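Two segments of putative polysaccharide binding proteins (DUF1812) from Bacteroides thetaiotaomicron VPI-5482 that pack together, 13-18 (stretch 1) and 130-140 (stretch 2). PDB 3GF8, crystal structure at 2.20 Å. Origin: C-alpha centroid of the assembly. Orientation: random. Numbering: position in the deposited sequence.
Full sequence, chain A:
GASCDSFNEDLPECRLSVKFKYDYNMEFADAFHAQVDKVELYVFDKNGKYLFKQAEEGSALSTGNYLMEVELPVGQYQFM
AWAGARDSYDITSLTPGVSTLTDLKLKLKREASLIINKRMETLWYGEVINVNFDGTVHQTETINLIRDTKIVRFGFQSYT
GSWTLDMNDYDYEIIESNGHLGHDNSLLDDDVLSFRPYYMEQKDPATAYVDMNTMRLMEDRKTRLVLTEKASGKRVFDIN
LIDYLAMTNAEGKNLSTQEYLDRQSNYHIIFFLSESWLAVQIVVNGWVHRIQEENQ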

# COMPACT_ATOMS: atom_id res chain seq x y z
N GLU A 13 -2.37 -29.21 -26.24
CA GLU A 13 -1.74 -30.12 -25.23
C GLU A 13 -0.68 -29.41 -24.37
O GLU A 13 -0.29 -29.91 -23.30
CB GLU A 13 -1.12 -31.34 -25.91
CG GLU A 13 -0.37 -32.28 -24.96
CD GLU A 13 -0.02 -33.62 -25.57
OE1 GLU A 13 -0.87 -34.20 -26.29
OE2 GLU A 13 1.11 -34.10 -25.32
N CYS A 14 -0.19 -28.26 -24.84
CA CYS A 14 0.75 -27.44 -24.05
C CYS A 14 0.03 -26.62 -23.01
O CYS A 14 -1.19 -26.43 -23.08
CB CYS A 14 1.54 -26.51 -24.96
SG CYS A 14 2.50 -27.45 -26.18
N ARG A 15 0.76 -26.12 -22.04
CA ARG A 15 0.13 -25.49 -20.92
C ARG A 15 0.77 -24.11 -20.70
O ARG A 15 1.98 -23.91 -20.95
CB ARG A 15 0.19 -26.41 -19.69
CG ARG A 15 -0.74 -27.63 -19.79
N LEU A 16 -0.09 -23.17 -20.31
CA LEU A 16 0.26 -21.79 -20.05
C LEU A 16 0.27 -21.64 -18.55
O LEU A 16 -0.73 -21.95 -17.90
CB LEU A 16 -0.80 -20.90 -20.65
CG LEU A 16 -0.72 -19.38 -20.49
CD1 LEU A 16 0.52 -18.85 -21.14
CD2 LEU A 16 -1.96 -18.77 -21.16
N SER A 17 1.39 -21.21 -17.99
CA SER A 17 1.54 -21.02 -16.53
C SER A 17 1.83 -19.58 -16.19
O SER A 17 2.38 -18.86 -17.02
CB SER A 17 2.72 -21.83 -16.02
OG SER A 17 2.33 -23.17 -15.93
N VAL A 18 1.49 -19.17 -14.97
CA VAL A 18 1.77 -17.81 -14.52
C VAL A 18 2.63 -17.89 -13.29
O VAL A 18 2.34 -18.64 -12.38
CB VAL A 18 0.48 -16.99 -14.23
CG1 VAL A 18 0.84 -15.63 -13.66
CG2 VAL A 18 -0.36 -16.84 -15.49
N ASN A 130 0.59 -8.29 -21.72
CA ASN A 130 0.03 -8.85 -22.95
C ASN A 130 0.52 -10.25 -23.10
O ASN A 130 1.68 -10.49 -22.92
CB ASN A 130 0.44 -8.02 -24.16
CG ASN A 130 -0.14 -6.64 -24.10
OD1 ASN A 130 -1.36 -6.47 -24.09
ND2 ASN A 130 0.74 -5.63 -24.02
N VAL A 131 -0.37 -11.18 -23.38
CA VAL A 131 -0.02 -12.60 -23.45
C VAL A 131 -0.43 -13.13 -24.82
O VAL A 131 -1.57 -12.97 -25.26
CB VAL A 131 -0.72 -13.39 -22.34
CG1 VAL A 131 -0.45 -14.88 -22.51
CG2 VAL A 131 -0.25 -12.90 -20.99
N ASN A 132 0.53 -13.74 -25.52
CA ASN A 132 0.25 -14.34 -26.82
C ASN A 132 0.58 -15.80 -26.66
O ASN A 132 1.73 -16.12 -26.45
CB ASN A 132 1.11 -13.69 -27.91
CG ASN A 132 0.88 -14.28 -29.30
OD1 ASN A 132 0.24 -15.33 -29.46
ND2 ASN A 132 1.41 -13.60 -30.32
N PHE A 133 -0.43 -16.66 -26.73
CA PHE A 133 -0.29 -18.09 -26.52
C PHE A 133 -0.77 -18.80 -27.78
O PHE A 133 -1.96 -18.75 -28.12
CB PHE A 133 -1.14 -18.51 -25.32
CG PHE A 133 -1.09 -19.98 -24.98
CD1 PHE A 133 0.10 -20.60 -24.60
CD2 PHE A 133 -2.27 -20.75 -24.97
CE1 PHE A 133 0.15 -21.95 -24.26
CE2 PHE A 133 -2.22 -22.10 -24.64
CZ PHE A 133 -1.00 -22.70 -24.27
N ASP A 134 0.13 -19.49 -28.48
CA ASP A 134 -0.27 -20.21 -29.70
C ASP A 134 -0.44 -21.72 -29.53
O ASP A 134 -0.74 -22.41 -30.49
CB ASP A 134 0.67 -19.89 -30.86
CG ASP A 134 2.07 -20.43 -30.67
OD1 ASP A 134 2.30 -21.39 -29.89
OD2 ASP A 134 2.95 -19.88 -31.35
N GLY A 135 -0.24 -22.22 -28.31
CA GLY A 135 -0.44 -23.64 -28.04
C GLY A 135 0.66 -24.60 -28.48
O GLY A 135 0.56 -25.80 -28.21
N THR A 136 1.70 -24.11 -29.14
CA THR A 136 2.74 -25.00 -29.63
C THR A 136 3.82 -25.29 -28.59
O THR A 136 4.57 -26.26 -28.75
CB THR A 136 3.46 -24.42 -30.84
OG1 THR A 136 4.07 -23.17 -30.47
CG2 THR A 136 2.48 -24.22 -32.01
N VAL A 137 3.95 -24.43 -27.58
CA VAL A 137 4.94 -24.63 -26.53
C VAL A 137 4.38 -24.39 -25.14
O VAL A 137 3.40 -23.68 -24.95
CB VAL A 137 6.21 -23.75 -26.76
CG1 VAL A 137 6.87 -24.15 -28.10
CG2 VAL A 137 5.89 -22.23 -26.68
N HIS A 138 5.02 -25.03 -24.18
CA HIS A 138 4.79 -24.72 -22.80
C HIS A 138 5.39 -23.35 -22.58
O HIS A 138 6.52 -23.05 -23.01
CB HIS A 138 5.42 -25.73 -21.87
CG HIS A 138 4.77 -27.08 -21.92
ND1 HIS A 138 3.42 -27.26 -21.74
CD2 HIS A 138 5.29 -28.31 -22.12
CE1 HIS A 138 3.12 -28.54 -21.84
NE2 HIS A 138 4.24 -29.20 -22.07
N GLN A 139 4.61 -22.54 -21.90
CA GLN A 139 4.87 -21.13 -21.75
C GLN A 139 4.54 -20.71 -20.32
O GLN A 139 3.51 -21.13 -19.76
CB GLN A 139 3.95 -20.42 -22.74
CG GLN A 139 4.11 -18.96 -22.87
CD GLN A 139 3.39 -18.44 -24.10
OE1 GLN A 139 3.42 -19.06 -25.16
NE2 GLN A 139 2.75 -17.27 -23.96
N THR A 140 5.38 -19.85 -19.74
CA THR A 140 5.13 -19.26 -18.42
C THR A 140 5.17 -17.73 -18.49
O THR A 140 6.21 -17.16 -18.81
CB THR A 140 6.16 -19.75 -17.42
OG1 THR A 140 6.06 -21.17 -17.29
CG2 THR A 140 5.98 -19.10 -16.03
O HOH W 1 3.72 -23.80 -18.55

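Three hydrogen bonds tie the two stretches together. The shortest runs from S17 N to Q139 O, 2.8 Å. The second backbone bond, from Q139 N to R15 O, measures 3.1 Å. Both are nearly straight, and together they make the ladder of a short parallel sheet. Q139 is gripped through both its backbone N and its backbone O, by R15 and S17, the residues before and after L16. This is the usual parallel pattern, with L16 level with Q139 and S17 level with T140.

The third bond uses a side chain. R15 N donates to H138 ND1 at 2.9 Å, with the bond reaching the edge of the imidazole ring. The acceptor role requires that ND1 carry no proton here. H138 suits this place because its CA-to-CB bond points sideways, yet with chi1 m the end of the side chain comes nearer stretch 1. The ring thus extends the bonding just before the strand pairing begins. The side chain of R15 is modelled only to CG, so the contact described here rests on its backbone and CB.

Weaker contacts follow the same ladder. The CA-H groups of H138 and T140 point at carbonyl oxygens: H138 CA lies 3.5 Å from R15 O, and T140 CA lies 3.1 Å from S17 O. In the other direction, L16 CA lies 3.3 Å from Q139 O. A water adds a bridge. Water 1 donates to Q139 O at 2.9 Å and is hydrogen-bonded to S17 OG at 3.0 Å, so the small serine hydroxyl reaches the second stretch through solvent.

Side chains divide between the two faces of the sheet. L16 and Q139 share one face, S17 and T140 the other. L16 is buried. Its CB sits over the face of the F133 ring, 4.0 Å from the ring centroid, in a CH-pi contact. Its CD1 approaches V131 CG1 at 4.3 Å. F133 and V131 both point toward stretch 1, and N132 between them points away, as alternation along a strand predicts. The apolar branched leucine fits this greasy setting.

Q139 lies beside L16, with Q139 NE2 3.9 Å from L16 CD1. Its extended chain, chi1 and chi2 both t, carries NE2 to N132 O, 2.9 Å away, in a hydrogen bond within stretch 2. NE2 thus has a partner, while Q139 CG lies 4.0 Å from L16 CD1.

C14 points toward the turn and has the most area covered by the other stretch. Its SG lies over the face of the H138 ring, 4.6 Å from the centroid, and 3.3 Å from G135 O. C14 CB is 3.4 Å from V137 O. G135 has positive phi, which favours glycine. On the more open face, S17 CB meets T140 OG1 at 3.6 Å. In all, 560 Å² is buried between the stretches.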